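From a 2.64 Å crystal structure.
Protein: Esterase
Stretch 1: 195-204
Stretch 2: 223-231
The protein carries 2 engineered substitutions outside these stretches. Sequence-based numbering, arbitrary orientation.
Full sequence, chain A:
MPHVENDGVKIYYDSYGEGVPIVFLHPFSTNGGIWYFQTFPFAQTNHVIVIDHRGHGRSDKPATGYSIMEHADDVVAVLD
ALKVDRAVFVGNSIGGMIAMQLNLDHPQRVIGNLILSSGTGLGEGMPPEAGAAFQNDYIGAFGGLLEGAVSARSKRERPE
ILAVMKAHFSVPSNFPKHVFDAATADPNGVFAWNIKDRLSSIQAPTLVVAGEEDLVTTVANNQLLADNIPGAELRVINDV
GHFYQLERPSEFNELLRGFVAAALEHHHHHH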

ATOM      1  N   ILE A 195      27.793  -2.329  13.219  1.00 33.52           N
ATOM      2  CA  ILE A 195      28.406  -3.647  13.091  1.00 34.32           C
ATOM      3  C   ILE A 195      29.506  -3.660  12.033  1.00 34.19           C
ATOM      4  O   ILE A 195      29.689  -4.654  11.328  1.00 34.61           O
ATOM      5  CB  ILE A 195      27.365  -4.732  12.739  1.00 34.07           C
ATOM      6  CG1 ILE A 195      26.663  -4.406  11.418  1.00 31.66           C
ATOM      7  CG2 ILE A 195      26.348  -4.878  13.858  1.00 33.71           C
ATOM      8  CD1 ILE A 195      26.085  -5.621  10.724  1.00 29.81           C
ATOM      9  N   LYS A 196      30.239  -2.555  11.932  1.00 34.79           N
ATOM     10  CA  LYS A 196      31.330  -2.429  10.965  1.00 35.95           C
ATOM     11  C   LYS A 196      32.334  -3.575  11.059  1.00 36.83           C
ATOM     12  O   LYS A 196      32.808  -4.079  10.043  1.00 41.09           O
ATOM     13  CB  LYS A 196      32.064  -1.098  11.155  1.00 36.38           C
ATOM     14  CG  LYS A 196      31.277   0.134  10.731  1.00 36.76           C
ATOM     15  CD  LYS A 196      32.043   1.409  11.062  1.00 40.01           C
ATOM     16  CE  LYS A 196      31.354   2.645  10.498  1.00 41.42           C
ATOM     17  NZ  LYS A 196      30.483   3.330  11.492  1.00 50.30           N
ATOM     18  N   ASP A 197      32.646  -3.988  12.280  1.00 37.80           N
ATOM     19  CA  ASP A 197      33.654  -5.017  12.510  1.00 38.57           C
ATOM     20  C   ASP A 197      33.103  -6.424  12.296  1.00 38.33           C
ATOM     21  O   ASP A 197      33.863  -7.381  12.154  1.00 39.05           O
ATOM     22  CB  ASP A 197      34.214  -4.888  13.926  1.00 39.64           C
ATOM     23  CG  ASP A 197      33.126  -4.697  14.961  1.00 39.85           C
ATOM     24  OD1 ASP A 197      32.117  -4.026  14.653  1.00 41.82           O
ATOM     25  OD2 ASP A 197      33.278  -5.217  16.086  1.00 39.68           O
ATOM     26  N   ARG A 198      31.781  -6.540  12.269  1.00 36.86           N
ATOM     27  CA  ARG A 198      31.132  -7.843  12.218  1.00 36.98           C
ATOM     28  C   ARG A 198      30.516  -8.138  10.852  1.00 35.73           C
ATOM     29  O   ARG A 198      29.895  -9.182  10.659  1.00 35.21           O
ATOM     30  CB  ARG A 198      30.064  -7.932  13.312  1.00 38.17           C
ATOM     31  CG  ARG A 198      30.631  -7.889  14.727  1.00 42.49           C
ATOM     32  CD  ARG A 198      29.545  -7.708  15.780  1.00 41.60           C
ATOM     33  NE  ARG A 198      29.155  -6.310  15.953  1.00 43.70           N
ATOM     34  CZ  ARG A 198      28.234  -5.897  16.817  1.00 49.49           C
ATOM     35  NH1 ARG A 198      27.602  -6.774  17.585  1.00 44.32           N
ATOM     36  NH2 ARG A 198      27.941  -4.607  16.913  1.00 41.75           N
ATOM     37  N   LEU A 199      30.700  -7.223   9.905  1.00 35.91           N
ATOM     38  CA  LEU A 199      30.117  -7.371   8.572  1.00 34.66           C
ATOM     39  C   LEU A 199      30.663  -8.585   7.829  1.00 34.32           C
ATOM     40  O   LEU A 199      29.934  -9.246   7.089  1.00 33.73           O
ATOM     41  CB  LEU A 199      30.361  -6.112   7.739  1.00 33.55           C
ATOM     42  CG  LEU A 199      29.462  -4.908   8.024  1.00 33.43           C
ATOM     43  CD1 LEU A 199      30.054  -3.653   7.416  1.00 31.57           C
ATOM     44  CD2 LEU A 199      28.059  -5.152   7.489  1.00 31.48           C
ATOM     45  N   SER A 200      31.943  -8.876   8.032  1.00 34.85           N
ATOM     46  CA  SER A 200      32.600  -9.966   7.319  1.00 34.74           C
ATOM     47  C   SER A 200      32.160 -11.337   7.824  1.00 35.76           C
ATOM     48  O   SER A 200      32.525 -12.362   7.248  1.00 37.10           O
ATOM     49  CB  SER A 200      34.120  -9.830   7.422  1.00 33.79           C
ATOM     50  OG  SER A 200      34.538  -9.722   8.770  1.00 34.69           O
ATOM     51  N   SER A 201      31.381 -11.349   8.901  1.00 35.97           N
ATOM     52  CA  SER A 201      30.804 -12.587   9.414  1.00 36.89           C
ATOM     53  C   SER A 201      29.514 -12.927   8.671  1.00 38.57           C
ATOM     54  O   SER A 201      29.065 -14.071   8.685  1.00 39.31           O
ATOM     55  CB  SER A 201      30.541 -12.483  10.919  1.00 36.52           C
ATOM     56  OG  SER A 201      29.647 -11.425  11.214  1.00 40.49           O
ATOM     57  N   ILE A 202      28.919 -11.929   8.026  1.00 37.39           N
ATOM     58  CA  ILE A 202      27.781 -12.161   7.143  1.00 37.98           C
ATOM     59  C   ILE A 202      28.262 -12.847   5.877  1.00 39.16           C
ATOM     60  O   ILE A 202      29.014 -12.261   5.107  1.00 37.04           O
ATOM     61  CB  ILE A 202      27.066 -10.849   6.763  1.00 38.25           C
ATOM     62  CG1 ILE A 202      26.603 -10.108   8.015  1.00 36.53           C
ATOM     63  CG2 ILE A 202      25.901 -11.127   5.821  1.00 34.34           C
ATOM     64  CD1 ILE A 202      25.912  -8.794   7.727  1.00 33.06           C
ATOM     65  N   GLN A 203      27.833 -14.082   5.651  1.00 39.71           N
ATOM     66  CA  GLN A 203      28.346 -14.843   4.516  1.00 42.82           C
ATOM     67  C   GLN A 203      27.278 -15.189   3.488  1.00 40.60           C
ATOM     68  O   GLN A 203      27.588 -15.585   2.367  1.00 43.36           O
ATOM     69  CB  GLN A 203      29.017 -16.120   5.017  1.00 48.62           C
ATOM     70  CG  GLN A 203      30.148 -15.877   6.006  1.00 46.19           C
ATOM     71  CD  GLN A 203      31.449 -15.549   5.313  1.00 50.40           C
ATOM     72  OE1 GLN A 203      31.653 -15.903   4.150  1.00 58.89           O
ATOM     73  NE2 GLN A 203      32.347 -14.884   6.027  1.00 49.56           N
ATOM     74  N   ALA A 204      26.021 -15.035   3.883  1.00 38.61           N
ATOM     75  CA  ALA A 204      24.890 -15.353   3.018  1.00 35.76           C
ATOM     76  C   ALA A 204      24.910 -14.497   1.755  1.00 33.50           C
ATOM     77  O   ALA A 204      25.463 -13.393   1.762  1.00 32.93           O
ATOM     78  CB  ALA A 204      23.582 -15.164   3.770  1.00 34.26           C
ATOM     79  N   GLN A 223      28.350   1.153   0.044  1.00 25.39           N
ATOM     80  CA  GLN A 223      29.617   0.581  -0.391  1.00 24.85           C
ATOM     81  C   GLN A 223      30.331  -0.084   0.772  1.00 25.54           C
ATOM     82  O   GLN A 223      30.941  -1.134   0.608  1.00 26.55           O
ATOM     83  CB  GLN A 223      30.509   1.649  -1.019  1.00 24.93           C
ATOM     84  CG  GLN A 223      30.145   1.973  -2.455  1.00 25.27           C
ATOM     85  CD  GLN A 223      30.920   3.145  -3.008  1.00 24.76           C
ATOM     86  OE1 GLN A 223      31.538   3.903  -2.263  1.00 25.01           O
ATOM     87  NE2 GLN A 223      30.896   3.299  -4.327  1.00 24.38           N
ATOM     88  N   LEU A 224      30.245   0.530   1.946  1.00 25.70           N
ATOM     89  CA  LEU A 224      30.831  -0.049   3.148  1.00 25.97           C
ATOM     90  C   LEU A 224      30.216  -1.416   3.433  1.00 26.34           C
ATOM     91  O   LEU A 224      30.895  -2.335   3.892  1.00 26.22           O
ATOM     92  CB  LEU A 224      30.641   0.889   4.342  1.00 25.55           C
ATOM     93  CG  LEU A 224      31.229   0.457   5.684  1.00 26.13           C
ATOM     94  CD1 LEU A 224      31.859   1.644   6.384  1.00 27.02           C
ATOM     95  CD2 LEU A 224      30.159  -0.157   6.564  1.00 26.37           C
ATOM     96  N   LEU A 225      28.924  -1.542   3.147  1.00 25.68           N
ATOM     97  CA  LEU A 225      28.211  -2.802   3.320  1.00 26.34           C
ATOM     98  C   LEU A 225      28.658  -3.837   2.296  1.00 25.92           C
ATOM     99  O   LEU A 225      29.015  -4.959   2.649  1.00 26.28           O
ATOM    100  CB  LEU A 225      26.701  -2.583   3.211  1.00 26.07           C
ATOM    101  CG  LEU A 225      25.910  -2.355   4.501  1.00 26.04           C
ATOM    102  CD1 LEU A 225      26.593  -1.337   5.398  1.00 26.50           C
ATOM    103  CD2 LEU A 225      24.491  -1.915   4.173  1.00 25.62           C
ATOM    104  N   ALA A 226      28.643  -3.448   1.027  1.00 26.43           N
ATOM    105  CA  ALA A 226      28.934  -4.371  -0.063  1.00 26.62           C
ATOM    106  C   ALA A 226      30.384  -4.852  -0.058  1.00 26.98           C
ATOM    107  O   ALA A 226      30.665  -5.998  -0.403  1.00 28.22           O
ATOM    108  CB  ALA A 226      28.608  -3.718  -1.395  1.00 26.90           C
ATOM    109  N   ASP A 227      31.300  -3.977   0.342  1.00 26.38           N
ATOM    110  CA  ASP A 227      32.725  -4.282   0.280  1.00 26.66           C
ATOM    111  C   ASP A 227      33.183  -5.231   1.385  1.00 26.91           C
ATOM    112  O   ASP A 227      34.154  -5.966   1.211  1.00 28.09           O
ATOM    113  CB  ASP A 227      33.549  -2.993   0.337  1.00 26.88           C
ATOM    114  CG  ASP A 227      33.374  -2.129  -0.900  1.00 26.32           C
ATOM    115  OD1 ASP A 227      33.016  -2.673  -1.966  1.00 26.57           O
ATOM    116  OD2 ASP A 227      33.604  -0.906  -0.806  1.00 25.29           O
ATOM    117  N   ASN A 228      32.491  -5.219   2.520  1.00 27.18           N
ATOM    118  CA  ASN A 228      32.926  -6.005   3.671  1.00 27.41           C
ATOM    119  C   ASN A 228      32.134  -7.294   3.874  1.00 28.91           C
ATOM    120  O   ASN A 228      32.531  -8.154   4.660  1.00 30.28           O
ATOM    121  CB  ASN A 228      32.867  -5.151   4.936  1.00 27.84           C
ATOM    122  CG  ASN A 228      33.898  -4.038   4.929  1.00 26.72           C
ATOM    123  OD1 ASN A 228      35.046  -4.239   5.322  1.00 26.72           O
ATOM    124  ND2 ASN A 228      33.494  -2.860   4.471  1.00 26.95           N
ATOM    125  N   ILE A 229      31.017  -7.429   3.169  1.00 28.67           N
ATOM    126  CA  ILE A 229      30.292  -8.692   3.144  1.00 29.47           C
ATOM    127  C   ILE A 229      30.840  -9.551   2.011  1.00 29.56           C
ATOM    128  O   ILE A 229      30.760  -9.164   0.847  1.00 29.84           O
ATOM    129  CB  ILE A 229      28.776  -8.485   2.961  1.00 29.85           C
ATOM    130  CG1 ILE A 229      28.197  -7.711   4.147  1.00 30.37           C
ATOM    131  CG2 ILE A 229      28.069  -9.824   2.805  1.00 30.10           C
ATOM    132  CD1 ILE A 229      26.719  -7.415   4.021  1.00 29.07           C
ATOM    133  N   PRO A 230      31.423 -10.709   2.355  1.00 30.32           N
ATOM    134  CA  PRO A 230      32.029 -11.628   1.384  1.00 30.70           C
ATOM    135  C   PRO A 230      31.083 -12.042   0.257  1.00 30.34           C
ATOM    136  O   PRO A 230      30.015 -12.597   0.516  1.00 30.49           O
ATOM    137  CB  PRO A 230      32.402 -12.840   2.240  1.00 33.32           C
ATOM    138  CG  PRO A 230      32.620 -12.279   3.598  1.00 34.74           C
ATOM    139  CD  PRO A 230      31.621 -11.167   3.742  1.00 32.74           C
ATOM    140  N   GLY A 231      31.482 -11.765  -0.981  1.00 30.08           N
ATOM    141  CA  GLY A 231      30.722 -12.183  -2.144  1.00 29.84           C
ATOM    142  C   GLY A 231      29.510 -11.318  -2.432  1.00 30.26           C
ATOM    143  O   GLY A 231      28.673 -11.670  -3.261  1.00 32.45           O
TER

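Two segments can pack firmly without a single hydrogen bond between them when apolar side chains meet and part of the backbone's hydrogen bonding is local. This pair in the esterase is an example: no hydrogen bond crosses the contact, and 471 Å² is buried, summed over both sides.

Leu-199 covers the most surface. Its CA-to-CB bond points toward the helical stretch, and its m,t rotamer places the two methyls against different partners: CD1 lies 3.6 Å from CD2 of Leu-224, whereas CD2 lies 4.2 Å from CG1 of Ile-229. A branched aliphatic side chain suits such a buried site because it can fill space in two directions at once. At the margin, CE of Lys-196 extends the apolar surface, 4.3 Å from Leu-224 CD1, while its NZ is hydrogen-bonded elsewhere in the structure.

Pro-230 comes next, where the second stretch has left its helix. Its ring packs against backbone, with CD 3.1 Å from the carbonyl O of Ile-202 and CG 3.7 Å from the O of Ser-200. Proline suits the place, having no amide hydrogen to satisfy and a compact ring to offer. NE2 of Gln-203 lies 3.6 Å from CG of Pro-230; the CA-to-CB bond of Gln-203 points away, but the end of its side chain comes nearer.

Ile-229 is buried, and its branched aliphatic chain meets two apolar partners: CG1 of Ile-229 lies 4.2 Å from CD2 of Leu-199, and CG2 of Ile-229 lies 3.9 Å from CG2 of Ile-202. Beside it the backbones come close: Ser-200 CA sits 3.2 Å from Asn-228 O in a CA-H...O contact, and the small serine side chain stays at the exposed border.

Some polar groups are served within each stretch. Asn-228 ND2 donates to Leu-224 O at 2.7 Å, nearly straight, and Ile-202 N donates to Leu-199 O at 3.0 Å, bracing the short 3-10 turn that presents Leu-199.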